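Local coordinates for protein post-proline cleaving enzyme (Rickettsia typhi, PDB 4HVT) that probably acts as a serine-type oligopeptidase that hydrolyses peptides on the carboxyl side of proline, at residues G296-E300 against T357-V362; L249-I253 against Y404-E408; Q284-M288 against L330-E334. All blocks are in the same frame, centred on the assembly; numbering follows the deposited sequence.

Contact 1 of 3, residues G296-E300 against T357-V362; sequences GSFKE and TTKDRV
Two neighbouring blades of the family's β-propeller meet here: the end of the first strand of one, 293-298, and the hairpin turn between strands 350-357 and 362-368 of the next. Segment 296-300 is extended up to F298 (phi/psi -154/125). It then turns at K299 (51/-133) and E300 (-91/14), angles close to those of a type II' turn. In 357-362, T358 N donates to R361 O (2.8 Å), which closes the hairpin around K359 and D360. The CA atoms of F298 and T357 are 6.6 Å apart, the nearest approach in register.

F298 carries most of the contact. This residue, whose CA-CB bond points toward the hairpin, uses its t rotamer (chi1 -175°, chi2 62°) to send the ring into the bend of the turn. V362, also t, places CG2 over one ring face, 3.9 Å from the centroid and 27° off the normal, a CH-pi contact. T357 CG2 sits at the ring edge, 3.4 Å from F298 CD1, and T358 O is near the ring plane, 3.5 Å from F298 CE1. F303 of strand 301-305 and T378 and L379 of strand 371-380 also touch the F298 side chain.

T357 in rotamer m directs OG1 to S297 O, a 2.8 Å hydrogen bond and the one direct hydrogen bond between the segments; water 1 links T357 OG1 (3.0 Å) with S297 N (3.1 Å). K299 bends back through m, m at chi1 and chi2, and waters 2 and 3 each accept from its NZ at 2.9 Å while donating to K359 O at 2.8 and 2.7 Å.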
loop_
_atom_site.group_PDB
_atom_site.type_symbol
_atom_site.label_atom_id
_atom_site.label_comp_id
_atom_site.label_asym_id
_atom_site.label_seq_id
_atom_site.Cartn_x
_atom_site.Cartn_y
_atom_site.Cartn_z
ATOM N N GLY A 296 6.608 -15.342 6.226
ATOM C CA GLY A 296 6.757 -15.366 7.668
ATOM C C GLY A 296 7.498 -16.603 8.141
ATOM O O GLY A 296 7.901 -17.462 7.336
ATOM N N SER A 297 7.539 -16.770 9.461
ATOM C CA SER A 297 8.209 -17.922 10.118
ATOM C C SER A 297 7.560 -18.193 11.467
ATOM O O SER A 297 6.846 -17.389 12.009
ATOM C CB SER A 297 9.656 -17.629 10.343
ATOM O OG SER A 297 9.849 -16.567 11.251
ATOM N N PHE A 298 7.913 -19.361 11.998
ATOM C CA PHE A 298 7.555 -19.779 13.326
ATOM C C PHE A 298 8.626 -20.772 13.745
ATOM O O PHE A 298 8.845 -21.786 13.060
ATOM C CB PHE A 298 6.212 -20.460 13.345
ATOM C CG PHE A 298 5.735 -20.820 14.737
ATOM C CD1 PHE A 298 5.500 -19.829 15.671
ATOM C CD2 PHE A 298 5.589 -22.156 15.125
ATOM C CE1 PHE A 298 5.065 -20.169 16.957
ATOM C CE2 PHE A 298 5.164 -22.498 16.413
ATOM C CZ PHE A 298 4.884 -21.503 17.316
ATOM N N LYS A 299 9.262 -20.516 14.879
ATOM C CA LYS A 299 10.409 -21.318 15.297
ATOM C C LYS A 299 11.385 -21.377 14.109
ATOM O O LYS A 299 11.637 -20.367 13.491
ATOM C CB LYS A 299 9.989 -22.704 15.844
ATOM C CG LYS A 299 8.862 -22.638 16.843
ATOM C CD LYS A 299 9.189 -21.907 18.039
ATOM C CE LYS A 299 8.393 -22.524 19.235
ATOM N NZ LYS A 299 8.779 -21.761 20.426
ATOM N N GLU A 300 11.890 -22.549 13.779
ATOM C CA GLU A 300 12.866 -22.690 12.679
ATOM C C GLU A 300 12.213 -22.980 11.314
ATOM O O GLU A 300 12.909 -23.288 10.363
ATOM C CB GLU A 300 13.868 -23.816 13.041
ATOM C CG GLU A 300 14.754 -23.405 14.206
ATOM C CD GLU A 300 15.819 -24.401 14.579
ATOM O OE1 GLU A 300 16.057 -25.346 13.798
ATOM O OE2 GLU A 300 16.422 -24.251 15.700
ATOM N N THR A 357 2.532 -14.128 13.487
ATOM C CA THR A 357 2.992 -15.100 14.457
ATOM C C THR A 357 2.992 -14.490 15.859
ATOM O O THR A 357 3.312 -13.289 16.003
ATOM C CB THR A 357 4.452 -15.520 14.075
ATOM O OG1 THR A 357 4.442 -16.050 12.726
ATOM C CG2 THR A 357 4.933 -16.584 14.954
ATOM N N THR A 358 2.631 -15.315 16.852
ATOM C CA THR A 358 2.819 -15.023 18.277
ATOM C C THR A 358 3.816 -16.025 18.841
ATOM O O THR A 358 4.304 -16.925 18.130
ATOM C CB THR A 358 1.537 -15.019 19.084
ATOM O OG1 THR A 358 1.061 -16.381 19.262
ATOM C CG2 THR A 358 0.486 -14.146 18.442
ATOM N N LYS A 359 4.116 -15.870 20.116
ATOM C CA LYS A 359 5.058 -16.791 20.789
ATOM C C LYS A 359 4.722 -18.254 20.539
ATOM O O LYS A 359 5.615 -19.094 20.382
ATOM C CB LYS A 359 5.048 -16.528 22.302
ATOM C CG LYS A 359 6.130 -17.268 23.095
ATOM C CD LYS A 359 5.963 -17.080 24.589
ATOM C CE LYS A 359 6.539 -15.791 25.123
ATOM N NZ LYS A 359 6.433 -15.674 26.608
ATOM N N ASP A 360 3.427 -18.589 20.588
ATOM C CA ASP A 360 3.032 -19.979 20.533
ATOM C C ASP A 360 1.916 -20.281 19.510
ATOM O O ASP A 360 1.426 -21.388 19.461
ATOM C CB ASP A 360 2.646 -20.455 21.924
ATOM C CG ASP A 360 1.457 -19.746 22.465
ATOM O OD1 ASP A 360 0.869 -18.894 21.784
ATOM O OD2 ASP A 360 1.111 -20.045 23.629
ATOM N N ARG A 361 1.580 -19.330 18.634
ATOM C CA ARG A 361 0.586 -19.594 17.597
ATOM C C ARG A 361 0.975 -18.939 16.267
ATOM O O ARG A 361 1.569 -17.853 16.251
ATOM C CB ARG A 361 -0.797 -19.020 18.025
ATOM C CG ARG A 361 -1.385 -19.788 19.194
ATOM C CD ARG A 361 -1.915 -21.144 18.774
ATOM N NE ARG A 361 -2.633 -21.810 19.836
ATOM C CZ ARG A 361 -2.044 -22.570 20.772
ATOM N NH1 ARG A 361 -0.701 -22.701 20.823
ATOM N NH2 ARG A 361 -2.774 -23.186 21.724
ATOM N N VAL A 362 0.543 -19.569 15.184
ATOM C CA VAL A 362 0.598 -18.985 13.854
ATOM C C VAL A 362 -0.855 -18.700 13.444
ATOM O O VAL A 362 -1.716 -19.559 13.610
ATOM C CB VAL A 362 1.164 -19.990 12.887
ATOM C CG1 VAL A 362 1.203 -19.396 11.495
ATOM C CG2 VAL A 362 2.547 -20.465 13.399
HETATM O O HOH W 1 5.958 -14.372 10.742
HETATM O O HOH W 2 8.262 -19.122 19.455
HETATM O O HOH W 3 6.283 -21.333 21.817
#

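Contact 2 of 3, residues L249-I253 against Y404-E408; sequences LSDTI and YEEEE
L249 leads into the first segment without touching 404-408, and at S250 the chain (phi/psi -59/141) enters a tight turn. S250, in rotamer t, points toward the partner, its CB 3.3 Å from E405 OE1. Water 4 accepts from S250 N (3.0 Å) and donates to E405 OE1 (2.7 Å), while water 5 lies 3.0 Å from S250 OG and accepts weakly from E406 N at 3.1 Å. D251 (-53/-28) and then T252 (-71/-16) have angles close to type I. The p rotamer of T252 sets OG1 2.8 Å from S250 OG in a hydrogen bond and CG2 3.7 Å from E406 CB. I253 N closes the turn by donating to S250 O at 2.9 Å, and the m, m side chain of I253 brings CD1 to 3.8 Å from E405 OE2.

In the opposing segment, Y404 to E407 form a type I turn as well, closed by E407 N to Y404 O at 3.0 Å. CA atoms come nearest at S250-E405 (6.3 Å) and T252-E406 (6.2 Å).

Each turn joins the first two strands of its β-propeller blade, and the blades are not neighbours: three apart in the ring, they meet near its axis. E405, extended (t, t), also accepts from K299 N of a blade between them. With no direct hydrogen bond across the segments and two water bridges instead, this is a small, hydrated contact, held by solvent-mediated polar links and a few van der Waals touches.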
loop_
_atom_site.group_PDB
_atom_site.type_symbol
_atom_site.label_atom_id
_atom_site.label_comp_id
_atom_site.label_asym_id
_atom_site.label_seq_id
_atom_site.Cartn_x
_atom_site.Cartn_y
_atom_site.Cartn_z
ATOM N N LEU A 249 14.114 -15.415 10.277
ATOM C CA LEU A 249 13.313 -15.929 11.429
ATOM C C LEU A 249 13.077 -14.835 12.441
ATOM O O LEU A 249 13.563 -13.728 12.309
ATOM C CB LEU A 249 14.000 -17.090 12.132
ATOM C CG LEU A 249 14.513 -18.202 11.213
ATOM C CD1 LEU A 249 15.251 -19.269 11.949
ATOM C CD2 LEU A 249 13.313 -18.822 10.470
ATOM N N SER A 250 12.256 -15.126 13.462
ATOM C CA SER A 250 12.159 -14.239 14.613
ATOM C C SER A 250 13.548 -14.101 15.265
ATOM O O SER A 250 14.222 -15.069 15.361
ATOM C CB SER A 250 11.228 -14.892 15.652
ATOM O OG SER A 250 11.266 -14.160 16.874
ATOM N N ASP A 251 13.938 -12.914 15.728
ATOM C CA ASP A 251 15.149 -12.711 16.499
ATOM C C ASP A 251 15.183 -13.672 17.705
ATOM O O ASP A 251 16.228 -13.998 18.196
ATOM C CB ASP A 251 15.260 -11.300 17.038
ATOM C CG ASP A 251 15.730 -10.288 16.006
ATOM O OD1 ASP A 251 16.676 -10.604 15.270
ATOM O OD2 ASP A 251 15.202 -9.162 15.968
ATOM N N THR A 252 14.006 -14.081 18.216
ATOM C CA THR A 252 14.032 -14.963 19.381
ATOM C C THR A 252 14.533 -16.362 19.041
ATOM O O THR A 252 14.870 -17.142 19.957
ATOM C CB THR A 252 12.653 -15.148 20.072
ATOM O OG1 THR A 252 11.737 -15.731 19.137
ATOM C CG2 THR A 252 12.100 -13.829 20.555
ATOM N N ILE A 253 14.556 -16.695 17.764
ATOM C CA ILE A 253 15.066 -17.960 17.269
ATOM C C ILE A 253 16.461 -17.766 16.675
ATOM O O ILE A 253 17.357 -18.569 16.957
ATOM C CB ILE A 253 14.094 -18.498 16.222
ATOM C CG1 ILE A 253 12.638 -18.457 16.771
ATOM C CG2 ILE A 253 14.495 -19.884 15.768
ATOM C CD1 ILE A 253 12.340 -19.413 17.905
ATOM N N TYR A 404 4.094 -10.316 17.172
ATOM C CA TYR A 404 5.511 -10.768 17.062
ATOM C C TYR A 404 5.667 -12.094 17.756
ATOM O O TYR A 404 5.032 -12.384 18.777
ATOM C CB TYR A 404 6.458 -9.823 17.785
ATOM C CG TYR A 404 6.461 -8.386 17.389
ATOM C CD1 TYR A 404 7.233 -7.930 16.370
ATOM C CD2 TYR A 404 5.742 -7.476 18.134
ATOM C CE1 TYR A 404 7.277 -6.581 16.039
ATOM C CE2 TYR A 404 5.759 -6.135 17.818
ATOM C CZ TYR A 404 6.523 -5.695 16.788
ATOM O OH TYR A 404 6.550 -4.350 16.468
ATOM N N GLU A 405 6.526 -12.937 17.224
ATOM C CA GLU A 405 6.778 -14.217 17.882
ATOM C C GLU A 405 7.352 -13.991 19.286
ATOM O O GLU A 405 7.265 -14.875 20.115
ATOM C CB GLU A 405 7.732 -15.084 17.018
ATOM C CG GLU A 405 7.840 -16.516 17.478
ATOM C CD GLU A 405 8.511 -17.450 16.478
ATOM O OE1 GLU A 405 8.762 -17.036 15.318
ATOM O OE2 GLU A 405 8.809 -18.582 16.922
ATOM N N GLU A 406 7.962 -12.849 19.548
ATOM C CA GLU A 406 8.506 -12.580 20.885
ATOM C C GLU A 406 7.366 -12.434 21.926
ATOM O O GLU A 406 7.572 -12.678 23.106
ATOM C CB GLU A 406 9.375 -11.344 20.923
ATOM C CG GLU A 406 10.010 -11.200 22.304
ATOM C CD GLU A 406 11.173 -10.264 22.371
ATOM O OE1 GLU A 406 11.709 -9.893 21.311
ATOM O OE2 GLU A 406 11.532 -9.914 23.513
ATOM N N GLU A 407 6.183 -12.046 21.487
ATOM C CA GLU A 407 5.077 -11.683 22.364
ATOM C C GLU A 407 3.975 -12.764 22.351
ATOM O O GLU A 407 3.535 -13.233 21.287
ATOM C CB GLU A 407 4.476 -10.337 21.892
ATOM C CG GLU A 407 5.414 -9.156 22.027
ATOM C CD GLU A 407 5.675 -8.742 23.465
ATOM O OE1 GLU A 407 4.863 -9.052 24.375
ATOM O OE2 GLU A 407 6.706 -8.091 23.682
ATOM N N GLU A 408 3.479 -13.130 23.536
ATOM C CA GLU A 408 2.284 -13.975 23.651
ATOM C C GLU A 408 0.981 -13.266 23.214
ATOM O O GLU A 408 0.132 -13.915 22.677
ATOM C CB GLU A 408 2.097 -14.442 25.105
ATOM C CG GLU A 408 3.201 -15.435 25.456
ATOM C CD GLU A 408 3.248 -15.846 26.897
ATOM O OE1 GLU A 408 2.855 -15.038 27.766
ATOM O OE2 GLU A 408 3.709 -16.988 27.150
HETATM O O HOH W 4 10.701 -17.722 13.629
HETATM O O HOH W 5 9.741 -11.612 17.368
#

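Contact 3 of 3, residues Q284-M288 against L330-E334; sequences QKINM and LLKTE
This is a mixed contact, one backbone hydrogen bond flanked by apolar side chains, between the chain leaving outer strand 282-285 and the loop that joins strands 322-326 and 341-344. N287 N donates to L330 O at 2.8 Å with an angle of 160°. The same oxygen receives a CA-H...O contact from I286 CA at 3.6 Å. The CA 284-to-288 and CA 330-to-333 directions are 79° apart, and I286 and L331 are nearest, their CA atoms 5.1 Å apart. Residues 284-286 are extended, whereas L330 (phi/psi -60/-29) and L331 (-91/-2) bend the other chain before it extends again at K332 and T333.

In the β-propeller, 284-288 starts the crossover from the outer edge of one blade to the innermost strand of the next, and 330-334 belongs to that next blade, so the contact bridges two consecutive blades.

L330 (m, t) sets CD2 3.7 Å from M288 CG and 4.1 Å from I286 CG2; W304 of strand 301-305 touches both L330 and M288. L331 starts with its CA-CB bond away, yet its m, t rotamer carries CD2 back to 3.5 Å from K285 O and CD1 to 3.5 Å from Q284 OE1. N287, in t, points toward the loop, its CB 3.6 Å from K332 O. Water 6 accepts from both N287 ND2 and E334 N, at 3.2 Å each.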
loop_
_atom_site.group_PDB
_atom_site.type_symbol
_atom_site.label_atom_id
_atom_site.label_comp_id
_atom_site.label_asym_id
_atom_site.label_seq_id
_atom_site.Cartn_x
_atom_site.Cartn_y
_atom_site.Cartn_z
ATOM N N GLN A 284 24.377 -18.149 0.788
ATOM C CA GLN A 284 23.935 -19.369 0.153
ATOM C C GLN A 284 22.579 -19.182 -0.526
ATOM O O GLN A 284 21.672 -18.660 0.074
ATOM C CB GLN A 284 23.881 -20.497 1.126
ATOM C CG GLN A 284 25.259 -20.906 1.622
ATOM C CD GLN A 284 25.125 -21.954 2.704
ATOM O OE1 GLN A 284 24.745 -21.659 3.870
ATOM N NE2 GLN A 284 25.346 -23.203 2.315
ATOM N N LYS A 285 22.524 -19.603 -1.784
ATOM C CA LYS A 285 21.364 -19.374 -2.631
ATOM C C LYS A 285 20.214 -20.280 -2.253
ATOM O O LYS A 285 20.390 -21.482 -2.053
ATOM C CB LYS A 285 21.734 -19.593 -4.119
ATOM C CG LYS A 285 20.694 -19.066 -5.100
ATOM C CD LYS A 285 21.198 -19.321 -6.553
ATOM C CE LYS A 285 20.667 -18.288 -7.517
ATOM N NZ LYS A 285 19.182 -18.204 -7.411
ATOM N N ILE A 286 19.031 -19.678 -2.074
ATOM C CA ILE A 286 17.806 -20.416 -1.758
ATOM C C ILE A 286 17.256 -21.070 -3.041
ATOM O O ILE A 286 17.184 -20.429 -4.105
ATOM C CB ILE A 286 16.757 -19.468 -1.122
ATOM C CG1 ILE A 286 17.176 -19.148 0.291
ATOM C CG2 ILE A 286 15.364 -20.074 -1.169
ATOM C CD1 ILE A 286 16.425 -18.008 0.880
ATOM N N ASN A 287 16.945 -22.363 -2.913
ATOM C CA ASN A 287 16.345 -23.156 -3.956
ATOM C C ASN A 287 14.834 -23.272 -3.675
ATOM O O ASN A 287 14.384 -24.148 -2.893
ATOM C CB ASN A 287 17.013 -24.544 -4.006
ATOM C CG ASN A 287 16.590 -25.345 -5.241
ATOM O OD1 ASN A 287 15.654 -24.968 -5.925
ATOM N ND2 ASN A 287 17.334 -26.413 -5.560
ATOM N N MET A 288 14.105 -22.298 -4.234
ATOM C CA MET A 288 12.641 -22.292 -4.230
ATOM C C MET A 288 12.181 -21.757 -5.578
ATOM O O MET A 288 12.988 -21.164 -6.345
ATOM C CB MET A 288 12.060 -21.384 -3.104
ATOM C CG MET A 288 12.322 -21.869 -1.667
ATOM S SD MET A 288 11.411 -23.383 -1.270
ATOM C CE MET A 288 9.796 -22.613 -1.041
ATOM N N LEU A 330 15.616 -24.867 2.715
ATOM C CA LEU A 330 15.698 -23.844 1.662
ATOM C C LEU A 330 16.918 -23.967 0.786
ATOM O O LEU A 330 16.870 -23.581 -0.365
ATOM C CB LEU A 330 15.723 -22.455 2.247
ATOM C CG LEU A 330 14.441 -21.967 2.899
ATOM C CD1 LEU A 330 14.651 -20.660 3.652
ATOM C CD2 LEU A 330 13.334 -21.811 1.890
ATOM N N LEU A 331 17.984 -24.498 1.349
ATOM C CA LEU A 331 19.288 -24.616 0.646
ATOM C C LEU A 331 19.466 -25.908 -0.104
ATOM O O LEU A 331 20.536 -26.110 -0.748
ATOM C CB LEU A 331 20.393 -24.382 1.694
ATOM C CG LEU A 331 20.303 -23.032 2.420
ATOM C CD1 LEU A 331 21.489 -22.833 3.372
ATOM C CD2 LEU A 331 20.197 -21.900 1.413
ATOM N N LYS A 332 18.490 -26.801 -0.041
ATOM C CA LYS A 332 18.637 -28.170 -0.510
ATOM C C LYS A 332 17.931 -28.362 -1.833
ATOM O O LYS A 332 16.977 -27.628 -2.188
ATOM C CB LYS A 332 18.069 -29.177 0.517
ATOM C CG LYS A 332 18.738 -29.098 1.867
ATOM C CD LYS A 332 18.514 -30.353 2.695
ATOM C CE LYS A 332 19.177 -30.215 4.067
ATOM N NZ LYS A 332 19.484 -31.539 4.662
ATOM N N THR A 333 18.401 -29.377 -2.579
ATOM C CA THR A 333 17.680 -29.773 -3.790
ATOM C C THR A 333 16.327 -30.342 -3.403
ATOM O O THR A 333 16.119 -30.750 -2.246
ATOM C CB THR A 333 18.416 -30.867 -4.575
ATOM O OG1 THR A 333 18.645 -32.005 -3.717
ATOM C CG2 THR A 333 19.745 -30.322 -5.090
ATOM N N GLU A 334 15.422 -30.365 -4.366
ATOM C CA GLU A 334 14.125 -31.026 -4.193
ATOM C C GLU A 334 14.275 -32.452 -3.630
ATOM O O GLU A 334 13.525 -32.841 -2.740
ATOM C CB GLU A 334 13.363 -31.053 -5.518
ATOM C CG GLU A 334 12.117 -31.950 -5.515
ATOM C CD GLU A 334 11.408 -32.026 -6.869
ATOM O OE1 GLU A 334 11.449 -31.064 -7.650
ATOM O OE2 GLU A 334 10.784 -33.059 -7.154
HETATM O O HOH W 6 16.071 -28.877 -7.146
#

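All three contacts lie in the β-propeller and join the last four of its seven sheets, in chain order those beginning with strands 242-247, 293-298, 350-357 and 398-402. Contact 1 is nested within the span closed by contact 2. Their centres are 7 Å apart and they touch through K299 N to E405 OE2 (2.8 Å) and K359 N to E407 O (2.9 Å), both probable hydrogen bonds, so first-to-second-strand turns of four blades converge. Contact 3 is also nested within contact 2 but alternates with contact 1. Its centre is 22 and 24 Å from theirs, with nearest atoms about 7 Å away, tying consecutive blades together farther out.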